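Dextranase (Pseudarthrobacter oxydans, PDB 6NZS) catalyses the endohydrolysis of (1->6)-alpha-D-glucosidic linkages in dextran, as a member of glycoside hydrolase family 49. Local coordinates at residues A[211-216]-A[231-236]; A[38-43]-A[97-102]; A[9-14]-A[89-94]; A[67-72]-A[288-293]. All coordinates share one frame; numbering follows the deposited sequence.

In the fold
Two of the four contacts lie within the N-terminal Ig-like domain, one within the beta-solenoid, and one between the two. Interactions 2 and 3 hold neighbouring antiparallel strands of the Ig-like domain, their centres about 12 Å apart; they touch where Gln43 meets Asn9 and where Val41 packs on Leu10 and Phe90. Interaction 3 is the buried one, and a His-carboxylate bond adds to its backbone ladder. Interaction 2, partly buried, has an aliphatic face and a face of mostly polar, partly exposed residues. Interaction 1 links parallel solenoid strands with a single direct backbone bond, supplemented by a carboxylate and a water. Interaction 4, between two loops, has no ladder and uses a salt bridge, tyrosines and waters.

Interaction 1 of 4, residues A[211-216]-A[231-236]; sequences IHYPAE and YFKPGT
Tyr231 and His212 share the one backbone-to-backbone hydrogen bond between the two segments, Tyr231 N to His212 O at 2.9 Å. Strands 211-212 and 229-232 run parallel here, as successive coils do in a beta-solenoid of the pectate-lyase-like type. Beyond this bond the polar pairing changes hands. The carbonyl Tyr231 O receives a weaker approach from Tyr213 CA (3.5 Å) and also accepts from a water, which donates to Pro214 O as well and takes the hydrogen of Lys233 N. Farther on, Glu216 OE1 plays the part of a backbone carbonyl, accepting Thr236 N at 2.9 Å on its anti side and well out of the carboxylate plane. The Glu216 chain is extended past CG (chi2 -166°), which carries CD across to Gly235; a side chain at Gly235 would collide with that carboxylate.

Among the apolar contacts, Tyr213 lays CE2 over one face of the Tyr231 ring toward its rim, 3.6 Å from Tyr231 CG, with the two ring planes 52° apart. Ile211 lies alongside, its CG2 3.5 Å from Tyr231 CB. Pro214 meets Phe232 at about a right angle in a CH-pi contact, CG standing 4.0 Å from the ring centroid over the face. The hydroxyl of Tyr213 is held by Glu206.

Backbone groups that a regular ladder would pair are thus satisfied by a water and a side-chain oxygen, and the negative charge of Glu216 is probably steadied by the amide it grips.

Interaction 2 of 4, residues A[38-43]-A[97-102]; sequences DLQVAQ and WVDVSL
Asp38 pairs with Ser101 through two backbone bonds, Asp38 N to Ser101 O at 3.0 Å and Ser101 N to Asp38 O at 2.9 Å, which start an antiparallel ladder within the Ig-like domain. A water also donates to Asp38 O and meets Ser101 OG at 2.8 Å; Ser101 OG hydrogen-bonds Thr132 OG1 as well, while the Asp38 carboxylate turns to Arg33 and Arg103. Leu39 sits opposite Val100 in the register yet packs mainly on the diagonal neighbour Val98. Its CG, anti to the backbone N (chi1 -170°), lies 3.6 Å from Val98 CG1, and both leucine methyls rest against that same atom. Gln40 makes the second hydrogen-bonded pair, in which Asp99 N reaches Gln40 O at 2.8 Å. The side chains of this pair are held by others: Gln40 by Asp52, Asp99 by a salt bridge with Lys134. Val41 returns to the aliphatic face, where its CG1 lies beside Val98 CG2 at 4.1 Å and both valines point the same way. Ala42 completes the ladder by exchanging two backbone bonds with Trp97, whose indole leads away from the pair.

Strand 51-58 flanks 37-43, and strand 132-137 flanks 96-102, so each strand has a second neighbour on its other side. The face of Leu39, Val41, Val98 and Val100 packs on Ile188 of strand 176-192 and Phe90 of strand 84-92.

Interaction 3 of 4, residues A[9-14]-A[89-94]; sequences NLHTWW and SFEYAK
The carbonyl oxygen Asn9 O is approached three times: by Ala93 N in a hydrogen bond of 2.8 Å, by a donating water at 2.7 Å that also bonds Lys94 O, and by the CA-H of Tyr92. Together they close one end of an antiparallel pairing in which the short strand 10-11 lines up against strand 84-92 of the Ig-like domain.

His11 and Glu91 form the hydrogen-bonded pair of this ladder and exchange two backbone bonds, His11 N meeting Glu91 O at 2.9 Å. Their side chains then add a third link. With His11 CG anti to the backbone N (chi1 -177°), the two lie side by side, and ND1 donates to Glu91 OE1 at 3.0 Å, close to the ring plane. The carboxylate is met on its anti side, and its plane is turned 67° from the imidazole. An alanine here would remove the ring and would probably leave Glu91 OE1 without its N-H donor and Trp13 CE3 without the imidazole face it lies over.

On the other face of the pairing, Leu10 CD1 rests against Tyr92 CB. The same methyl lies 4.0 Å from Phe90 CD1, and Leu10 and Phe90 pack further onto Val41. Separately, Thr12 CG2 touches Phe90 CB at 3.9 Å.

Trp13, whose NE1 bonds the hydroxyl of Tyr56, covers the start of 89-94. Over one face of its indole lie Ser89 O, 3.6 Å from CZ2, and, above the ring centre, a water that accepts the N-H of Trp13 and donates to Ser89 O.

Interaction 4 of 4, residues A[67-72]-A[288-293]; sequences IGYTKE and QYVYEA
Tyr69 lays the hydroxyl end of its ring over the base of the Tyr291 side chain, with Tyr69 OH 3.4 Å from Tyr291 CB. The side chains cross at about a right angle and their ring planes make 49°. Val290 CG2 comes to the edge of the Tyr69 ring, 3.9 Å from CE1. A water donates to Tyr69 OH and accepts the N-H of Tyr291, and Tyr69 OH also bonds Asp73.

Val290 to Ala293 is a type II beta turn in the loop after solenoid strand 283-285, so the contact brings a loop of the Ig-like domain against one of the solenoid. At the turn's third position Glu292 has left-handed backbone angles. Its CG sits over the centre of the Tyr291 ring, 3.9 Å above the plane, and its OE1 takes Lys71 NZ on the syn lone pair in a salt bridge of 2.8 Å. An alanine in its place would probably leave the Lys71 ammonium without its carboxylate mate and remove the CG packing on Tyr291. Lys71, extended beyond CG, also sets CE at the edge of the Tyr291 ring, 4.1 Å from CE2. A further water donates to Glu72 O and meets Tyr291 OH at 2.7 Å.

Interaction 1 of 4, residues A[211-216]-A[231-236]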
# COMPACT_ATOMS: atom_id res chain seq x y z
N ILE A 211 -26.02 15.98 9.51
CA ILE A 211 -24.93 16.05 8.54
C ILE A 211 -24.44 17.49 8.40
O ILE A 211 -25.23 18.42 8.21
CB ILE A 211 -25.36 15.53 7.16
CG1 ILE A 211 -25.82 14.08 7.24
CG2 ILE A 211 -24.20 15.65 6.17
CD1 ILE A 211 -26.39 13.55 5.94
N HIS A 212 -23.12 17.66 8.48
CA HIS A 212 -22.45 18.90 8.09
C HIS A 212 -21.85 18.70 6.71
O HIS A 212 -21.11 17.73 6.48
CB HIS A 212 -21.35 19.23 9.10
CG HIS A 212 -20.48 20.37 8.67
ND1 HIS A 212 -20.93 21.68 8.64
CD2 HIS A 212 -19.19 20.41 8.25
CE1 HIS A 212 -19.96 22.47 8.22
NE2 HIS A 212 -18.89 21.72 7.98
N TYR A 213 -22.15 19.62 5.79
CA TYR A 213 -21.61 19.59 4.43
C TYR A 213 -20.62 20.73 4.27
O TYR A 213 -21.04 21.89 4.10
CB TYR A 213 -22.74 19.76 3.40
CG TYR A 213 -23.83 18.72 3.42
CD1 TYR A 213 -24.98 18.91 4.18
CD2 TYR A 213 -23.73 17.57 2.64
CE1 TYR A 213 -25.99 17.98 4.18
CE2 TYR A 213 -24.74 16.64 2.64
CZ TYR A 213 -25.86 16.85 3.41
OH TYR A 213 -26.87 15.91 3.40
N PRO A 214 -19.32 20.48 4.30
CA PRO A 214 -18.36 21.57 4.10
C PRO A 214 -18.52 22.18 2.71
O PRO A 214 -18.82 21.49 1.74
CB PRO A 214 -17.00 20.89 4.26
CG PRO A 214 -17.28 19.70 5.11
CD PRO A 214 -18.65 19.23 4.70
N ALA A 215 -18.32 23.50 2.63
CA ALA A 215 -18.24 24.16 1.34
C ALA A 215 -16.85 23.96 0.75
O ALA A 215 -15.87 23.78 1.47
CB ALA A 215 -18.51 25.66 1.49
N GLU A 216 -16.78 23.99 -0.58
CA GLU A 216 -15.49 23.91 -1.24
C GLU A 216 -14.58 25.05 -0.77
O GLU A 216 -15.05 26.14 -0.42
CB GLU A 216 -15.66 24.00 -2.75
CG GLU A 216 -16.24 22.75 -3.38
CD GLU A 216 -16.08 22.75 -4.88
OE1 GLU A 216 -14.97 22.46 -5.36
OE2 GLU A 216 -17.07 23.06 -5.58
N TYR A 231 -19.93 15.25 5.47
CA TYR A 231 -20.20 14.73 4.13
C TYR A 231 -19.56 15.68 3.13
O TYR A 231 -20.00 16.83 3.00
CB TYR A 231 -21.71 14.67 3.92
CG TYR A 231 -22.21 14.02 2.65
CD1 TYR A 231 -21.88 14.51 1.39
CD2 TYR A 231 -23.07 12.92 2.72
CE1 TYR A 231 -22.36 13.92 0.24
CE2 TYR A 231 -23.56 12.33 1.57
CZ TYR A 231 -23.20 12.83 0.34
OH TYR A 231 -23.69 12.24 -0.81
N PHE A 232 -18.52 15.22 2.44
CA PHE A 232 -17.84 16.03 1.42
C PHE A 232 -18.46 15.72 0.07
O PHE A 232 -18.26 14.63 -0.48
CB PHE A 232 -16.34 15.75 1.40
CG PHE A 232 -15.60 16.29 2.59
CD1 PHE A 232 -15.45 15.53 3.74
CD2 PHE A 232 -15.02 17.55 2.54
CE1 PHE A 232 -14.76 16.02 4.83
CE2 PHE A 232 -14.32 18.05 3.64
CZ PHE A 232 -14.19 17.29 4.78
N LYS A 233 -19.22 16.66 -0.47
CA LYS A 233 -19.76 16.54 -1.80
C LYS A 233 -18.62 16.62 -2.82
O LYS A 233 -17.51 17.03 -2.48
CB LYS A 233 -20.78 17.66 -2.05
CG LYS A 233 -22.07 17.49 -1.26
CD LYS A 233 -23.14 18.48 -1.69
CE LYS A 233 -22.82 19.89 -1.25
NZ LYS A 233 -23.87 20.86 -1.68
N PRO A 234 -18.87 16.23 -4.06
CA PRO A 234 -17.83 16.39 -5.09
C PRO A 234 -17.34 17.83 -5.12
O PRO A 234 -18.13 18.78 -5.01
CB PRO A 234 -18.54 15.99 -6.39
CG PRO A 234 -19.60 15.05 -5.94
CD PRO A 234 -20.08 15.57 -4.61
N GLY A 235 -16.04 18.00 -5.26
CA GLY A 235 -15.41 19.30 -5.16
C GLY A 235 -14.04 19.16 -4.54
O GLY A 235 -13.56 18.06 -4.29
N THR A 236 -13.40 20.30 -4.29
CA THR A 236 -12.06 20.34 -3.73
C THR A 236 -12.05 21.10 -2.42
O THR A 236 -12.67 22.17 -2.31
CB THR A 236 -11.07 20.98 -4.72
OG1 THR A 236 -11.02 20.19 -5.91
CG2 THR A 236 -9.66 21.08 -4.11
O HOH W 1 -19.95 18.93 1.18

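Interaction 2 of 4, residues A[38-43]-A[97-102]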
# COMPACT_ATOMS: atom_id res chain seq x y z
N ASP A 38 -4.87 9.73 -20.54
CA ASP A 38 -6.29 10.07 -20.55
C ASP A 38 -7.09 8.78 -20.56
O ASP A 38 -6.70 7.81 -21.20
CB ASP A 38 -6.66 10.90 -21.78
CG ASP A 38 -6.10 12.30 -21.73
OD1 ASP A 38 -6.21 12.95 -20.68
OD2 ASP A 38 -5.55 12.76 -22.76
N LEU A 39 -8.23 8.78 -19.86
CA LEU A 39 -9.05 7.59 -19.73
C LEU A 39 -10.51 7.90 -20.03
O LEU A 39 -11.04 8.92 -19.58
CB LEU A 39 -8.91 7.01 -18.32
CG LEU A 39 -9.51 5.63 -18.05
CD1 LEU A 39 -8.64 4.86 -17.06
CD2 LEU A 39 -10.89 5.78 -17.49
N GLN A 40 -11.16 7.01 -20.79
CA GLN A 40 -12.60 7.05 -21.00
C GLN A 40 -13.16 5.65 -20.79
O GLN A 40 -12.44 4.66 -20.95
CB GLN A 40 -12.96 7.53 -22.41
CG GLN A 40 -12.69 9.00 -22.66
CD GLN A 40 -13.00 9.41 -24.09
OE1 GLN A 40 -13.22 8.56 -24.95
NE2 GLN A 40 -13.03 10.72 -24.34
N VAL A 41 -14.43 5.58 -20.39
CA VAL A 41 -15.08 4.31 -20.04
C VAL A 41 -16.44 4.24 -20.71
O VAL A 41 -17.21 5.21 -20.68
CB VAL A 41 -15.28 4.17 -18.51
CG1 VAL A 41 -15.68 2.74 -18.15
CG2 VAL A 41 -14.05 4.58 -17.74
N ALA A 42 -16.76 3.07 -21.26
CA ALA A 42 -18.07 2.82 -21.85
C ALA A 42 -18.57 1.47 -21.37
O ALA A 42 -17.79 0.54 -21.20
CB ALA A 42 -17.97 2.77 -23.37
N GLN A 43 -19.88 1.36 -21.18
CA GLN A 43 -20.47 0.05 -20.95
C GLN A 43 -20.16 -0.83 -22.15
O GLN A 43 -20.17 -0.38 -23.29
CB GLN A 43 -21.98 0.19 -20.77
CG GLN A 43 -22.64 -0.99 -20.09
CD GLN A 43 -24.06 -0.70 -19.67
OE1 GLN A 43 -24.30 -0.12 -18.60
NE2 GLN A 43 -25.02 -1.10 -20.49
N TRP A 97 -15.65 -1.27 -21.37
CA TRP A 97 -14.44 -1.06 -22.15
C TRP A 97 -13.80 0.24 -21.69
O TRP A 97 -14.47 1.29 -21.67
CB TRP A 97 -14.77 -0.93 -23.64
CG TRP A 97 -14.95 -2.22 -24.39
CD1 TRP A 97 -16.12 -2.70 -24.93
CD2 TRP A 97 -13.93 -3.18 -24.73
NE1 TRP A 97 -15.89 -3.90 -25.57
CE2 TRP A 97 -14.56 -4.21 -25.46
CE3 TRP A 97 -12.56 -3.26 -24.48
CZ2 TRP A 97 -13.85 -5.32 -25.94
CZ3 TRP A 97 -11.86 -4.36 -24.97
CH2 TRP A 97 -12.51 -5.37 -25.69
N VAL A 98 -12.53 0.19 -21.31
CA VAL A 98 -11.79 1.36 -20.86
C VAL A 98 -10.76 1.71 -21.93
O VAL A 98 -9.91 0.87 -22.26
CB VAL A 98 -11.10 1.11 -19.52
CG1 VAL A 98 -10.36 2.34 -19.08
CG2 VAL A 98 -12.13 0.70 -18.47
N ASP A 99 -10.82 2.92 -22.47
CA ASP A 99 -9.81 3.42 -23.40
C ASP A 99 -8.75 4.15 -22.60
O ASP A 99 -9.07 5.07 -21.84
CB ASP A 99 -10.41 4.41 -24.40
CG ASP A 99 -11.46 3.78 -25.30
OD1 ASP A 99 -11.15 2.77 -25.95
OD2 ASP A 99 -12.58 4.32 -25.35
N VAL A 100 -7.48 3.77 -22.78
CA VAL A 100 -6.37 4.46 -22.14
C VAL A 100 -5.47 4.99 -23.24
O VAL A 100 -5.01 4.22 -24.09
CB VAL A 100 -5.57 3.56 -21.18
CG1 VAL A 100 -4.58 4.42 -20.40
CG2 VAL A 100 -6.50 2.84 -20.22
N SER A 101 -5.23 6.30 -23.22
CA SER A 101 -4.41 6.97 -24.23
C SER A 101 -3.18 7.56 -23.57
O SER A 101 -3.26 8.19 -22.51
CB SER A 101 -5.21 8.09 -24.89
OG SER A 101 -6.30 7.56 -25.62
N LEU A 102 -2.03 7.35 -24.21
CA LEU A 102 -0.77 7.92 -23.76
C LEU A 102 -0.64 9.31 -24.39
O LEU A 102 -0.81 9.46 -25.61
CB LEU A 102 0.37 7.01 -24.22
CG LEU A 102 1.81 7.33 -23.81
CD1 LEU A 102 1.96 7.44 -22.29
CD2 LEU A 102 2.75 6.27 -24.36
O HOH W 2 -8.46 7.41 -23.89

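Interaction 3 of 4, residues A[9-14]-A[89-94]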
# COMPACT_ATOMS: atom_id res chain seq x y z
N ASN A 9 -25.33 2.33 -13.90
CA ASN A 9 -24.27 1.34 -14.11
C ASN A 9 -22.88 1.93 -14.19
O ASN A 9 -21.91 1.16 -14.17
CB ASN A 9 -24.51 0.55 -15.39
CG ASN A 9 -25.71 -0.36 -15.31
OD1 ASN A 9 -26.29 -0.55 -14.24
ND2 ASN A 9 -26.09 -0.92 -16.44
N LEU A 10 -22.74 3.24 -14.32
CA LEU A 10 -21.44 3.85 -14.53
C LEU A 10 -21.45 5.24 -13.93
O LEU A 10 -22.40 6.01 -14.15
CB LEU A 10 -21.10 3.92 -16.03
CG LEU A 10 -19.73 4.46 -16.44
CD1 LEU A 10 -18.58 3.66 -15.79
CD2 LEU A 10 -19.61 4.46 -17.96
N HIS A 11 -20.42 5.56 -13.17
CA HIS A 11 -20.27 6.90 -12.62
C HIS A 11 -18.82 7.33 -12.81
O HIS A 11 -17.90 6.67 -12.31
CB HIS A 11 -20.64 6.95 -11.14
CG HIS A 11 -20.56 8.33 -10.56
ND1 HIS A 11 -20.20 8.58 -9.26
CD2 HIS A 11 -20.81 9.54 -11.12
CE1 HIS A 11 -20.22 9.88 -9.04
NE2 HIS A 11 -20.59 10.48 -10.15
N THR A 12 -18.63 8.41 -13.55
CA THR A 12 -17.33 9.06 -13.69
C THR A 12 -17.48 10.53 -13.33
O THR A 12 -18.60 11.05 -13.18
CB THR A 12 -16.76 8.93 -15.10
OG1 THR A 12 -17.52 9.76 -16.00
CG2 THR A 12 -16.80 7.49 -15.59
N TRP A 13 -16.35 11.22 -13.17
CA TRP A 13 -16.39 12.61 -12.74
C TRP A 13 -15.16 13.34 -13.26
O TRP A 13 -14.20 12.74 -13.76
CB TRP A 13 -16.49 12.73 -11.22
CG TRP A 13 -15.43 11.99 -10.48
CD1 TRP A 13 -14.19 12.47 -10.14
CD2 TRP A 13 -15.49 10.64 -10.00
NE1 TRP A 13 -13.48 11.49 -9.48
CE2 TRP A 13 -14.25 10.36 -9.38
CE3 TRP A 13 -16.48 9.64 -10.04
CZ2 TRP A 13 -13.98 9.13 -8.78
CZ3 TRP A 13 -16.20 8.41 -9.47
CH2 TRP A 13 -14.95 8.16 -8.84
N TRP A 14 -15.19 14.66 -13.10
CA TRP A 14 -14.11 15.53 -13.54
C TRP A 14 -13.83 16.54 -12.44
O TRP A 14 -14.55 16.61 -11.44
CB TRP A 14 -14.51 16.25 -14.84
CG TRP A 14 -13.35 16.79 -15.60
CD1 TRP A 14 -13.00 18.10 -15.74
CD2 TRP A 14 -12.39 16.03 -16.34
NE1 TRP A 14 -11.87 18.21 -16.51
CE2 TRP A 14 -11.47 16.95 -16.90
CE3 TRP A 14 -12.21 14.66 -16.59
CZ2 TRP A 14 -10.39 16.55 -17.68
CZ3 TRP A 14 -11.14 14.27 -17.38
CH2 TRP A 14 -10.24 15.21 -17.91
N SER A 89 -10.20 6.63 -10.89
CA SER A 89 -11.28 5.86 -10.29
C SER A 89 -12.58 6.10 -11.04
O SER A 89 -12.84 7.19 -11.56
CB SER A 89 -11.49 6.27 -8.83
OG SER A 89 -10.43 5.79 -8.02
N PHE A 90 -13.40 5.07 -11.09
CA PHE A 90 -14.78 5.21 -11.54
C PHE A 90 -15.59 4.13 -10.87
O PHE A 90 -15.04 3.16 -10.35
CB PHE A 90 -14.91 5.17 -13.08
CG PHE A 90 -14.39 3.90 -13.71
CD1 PHE A 90 -15.21 2.78 -13.82
CD2 PHE A 90 -13.10 3.83 -14.22
CE1 PHE A 90 -14.74 1.61 -14.41
CE2 PHE A 90 -12.63 2.68 -14.82
CZ PHE A 90 -13.44 1.56 -14.92
N GLU A 91 -16.91 4.31 -10.85
CA GLU A 91 -17.82 3.28 -10.38
C GLU A 91 -18.45 2.57 -11.56
O GLU A 91 -18.81 3.21 -12.56
CB GLU A 91 -18.95 3.87 -9.53
CG GLU A 91 -18.49 4.58 -8.29
CD GLU A 91 -19.67 4.99 -7.42
OE1 GLU A 91 -20.05 6.18 -7.46
OE2 GLU A 91 -20.23 4.12 -6.73
N TYR A 92 -18.60 1.25 -11.45
CA TYR A 92 -19.23 0.49 -12.52
C TYR A 92 -20.04 -0.66 -11.92
O TYR A 92 -19.76 -1.13 -10.81
CB TYR A 92 -18.23 0.04 -13.60
CG TYR A 92 -17.38 -1.16 -13.25
CD1 TYR A 92 -16.77 -1.28 -12.00
CD2 TYR A 92 -17.16 -2.17 -14.18
CE1 TYR A 92 -15.98 -2.39 -11.69
CE2 TYR A 92 -16.36 -3.28 -13.87
CZ TYR A 92 -15.78 -3.38 -12.62
OH TYR A 92 -15.03 -4.48 -12.31
N ALA A 93 -21.07 -1.08 -12.66
CA ALA A 93 -21.89 -2.21 -12.24
C ALA A 93 -22.00 -3.28 -13.31
O ALA A 93 -22.66 -4.30 -13.07
CB ALA A 93 -23.29 -1.73 -11.80
N LYS A 94 -21.37 -3.09 -14.46
CA LYS A 94 -21.50 -3.98 -15.60
C LYS A 94 -20.19 -3.87 -16.38
O LYS A 94 -19.52 -2.84 -16.31
CB LYS A 94 -22.69 -3.52 -16.46
CG LYS A 94 -23.04 -4.36 -17.67
CD LYS A 94 -24.44 -3.94 -18.19
CE LYS A 94 -24.75 -4.54 -19.55
NZ LYS A 94 -24.87 -6.01 -19.54
O HOH W 3 -21.08 -0.28 -16.30
O HOH W 4 -13.99 9.46 -12.71

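Interaction 4 of 4, residues A[67-72]-A[288-293]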
# COMPACT_ATOMS: atom_id res chain seq x y z
N ILE A 67 11.62 21.46 3.14
CA ILE A 67 11.47 22.66 3.95
C ILE A 67 11.76 22.30 5.39
O ILE A 67 11.03 21.50 6.00
CB ILE A 67 10.07 23.29 3.79
CG1 ILE A 67 9.88 23.82 2.37
CG2 ILE A 67 9.86 24.39 4.82
CD1 ILE A 67 11.02 24.68 1.87
N GLY A 68 12.82 22.87 5.94
CA GLY A 68 13.16 22.66 7.34
C GLY A 68 14.07 21.48 7.62
O GLY A 68 14.26 21.14 8.79
N TYR A 69 14.63 20.85 6.59
CA TYR A 69 15.52 19.72 6.79
C TYR A 69 16.35 19.50 5.53
O TYR A 69 15.99 19.94 4.44
CB TYR A 69 14.76 18.44 7.18
CG TYR A 69 13.86 17.88 6.09
CD1 TYR A 69 12.59 18.39 5.89
CD2 TYR A 69 14.27 16.81 5.30
CE1 TYR A 69 11.75 17.87 4.91
CE2 TYR A 69 13.45 16.29 4.31
CZ TYR A 69 12.19 16.82 4.13
OH TYR A 69 11.35 16.31 3.16
N THR A 70 17.48 18.80 5.72
CA THR A 70 18.32 18.38 4.61
C THR A 70 18.54 16.88 4.57
O THR A 70 19.05 16.38 3.56
CB THR A 70 19.68 19.09 4.66
OG1 THR A 70 20.36 18.74 5.88
CG2 THR A 70 19.51 20.59 4.59
N LYS A 71 18.17 16.14 5.62
CA LYS A 71 18.40 14.71 5.66
C LYS A 71 17.60 14.00 4.57
O LYS A 71 16.68 14.57 3.97
CB LYS A 71 17.98 14.15 7.02
CG LYS A 71 16.48 14.20 7.28
CD LYS A 71 16.11 13.52 8.59
CE LYS A 71 14.62 13.66 8.87
NZ LYS A 71 14.25 13.07 10.19
N GLU A 72 17.96 12.75 4.32
CA GLU A 72 17.22 11.95 3.35
C GLU A 72 15.81 11.70 3.87
O GLU A 72 15.60 11.46 5.07
CB GLU A 72 17.93 10.63 3.09
CG GLU A 72 19.18 10.76 2.24
CD GLU A 72 19.74 9.41 1.84
OE1 GLU A 72 19.77 8.50 2.69
OE2 GLU A 72 20.15 9.25 0.67
N GLN A 288 -0.23 18.60 1.21
CA GLN A 288 0.14 19.89 1.79
C GLN A 288 1.06 19.76 2.99
O GLN A 288 1.67 20.76 3.39
CB GLN A 288 -1.10 20.70 2.17
CG GLN A 288 -2.05 20.93 1.01
CD GLN A 288 -3.28 21.75 1.38
OE1 GLN A 288 -3.98 21.45 2.34
NE2 GLN A 288 -3.56 22.78 0.59
N TYR A 289 1.20 18.57 3.57
CA TYR A 289 2.00 18.39 4.77
C TYR A 289 3.44 18.08 4.40
O TYR A 289 3.71 17.33 3.46
CB TYR A 289 1.44 17.25 5.63
CG TYR A 289 0.01 17.46 6.08
CD1 TYR A 289 -0.31 18.52 6.93
CD2 TYR A 289 -1.00 16.61 5.68
CE1 TYR A 289 -1.61 18.73 7.34
CE2 TYR A 289 -2.30 16.80 6.09
CZ TYR A 289 -2.60 17.86 6.92
OH TYR A 289 -3.91 18.05 7.33
N VAL A 290 4.37 18.67 5.16
CA VAL A 290 5.78 18.35 5.02
C VAL A 290 6.04 16.93 5.54
O VAL A 290 5.30 16.41 6.38
CB VAL A 290 6.62 19.39 5.78
CG1 VAL A 290 6.41 19.26 7.29
CG2 VAL A 290 8.10 19.28 5.44
N TYR A 291 7.09 16.30 5.01
CA TYR A 291 7.56 15.03 5.56
C TYR A 291 7.73 15.17 7.07
O TYR A 291 8.34 16.13 7.54
CB TYR A 291 8.92 14.70 4.95
CG TYR A 291 9.60 13.46 5.49
CD1 TYR A 291 8.97 12.22 5.43
CD2 TYR A 291 10.88 13.52 6.04
CE1 TYR A 291 9.60 11.08 5.89
CE2 TYR A 291 11.51 12.39 6.51
CZ TYR A 291 10.88 11.17 6.43
OH TYR A 291 11.53 10.04 6.90
N GLU A 292 7.21 14.19 7.81
CA GLU A 292 7.32 14.18 9.27
C GLU A 292 6.79 15.47 9.88
O GLU A 292 7.36 16.03 10.82
CB GLU A 292 8.75 13.88 9.73
CG GLU A 292 9.13 12.40 9.74
CD GLU A 292 10.55 12.16 10.24
OE1 GLU A 292 11.43 13.00 9.96
OE2 GLU A 292 10.78 11.13 10.91
N ALA A 293 5.68 15.97 9.33
CA ALA A 293 4.99 17.11 9.91
C ALA A 293 4.58 16.79 11.34
O ALA A 293 3.80 15.87 11.58
CB ALA A 293 3.76 17.46 9.07
O HOH W 5 8.86 17.32 2.66
O HOH W 6 13.26 10.41 11.50
O HOH W 7 14.18 10.35 7.22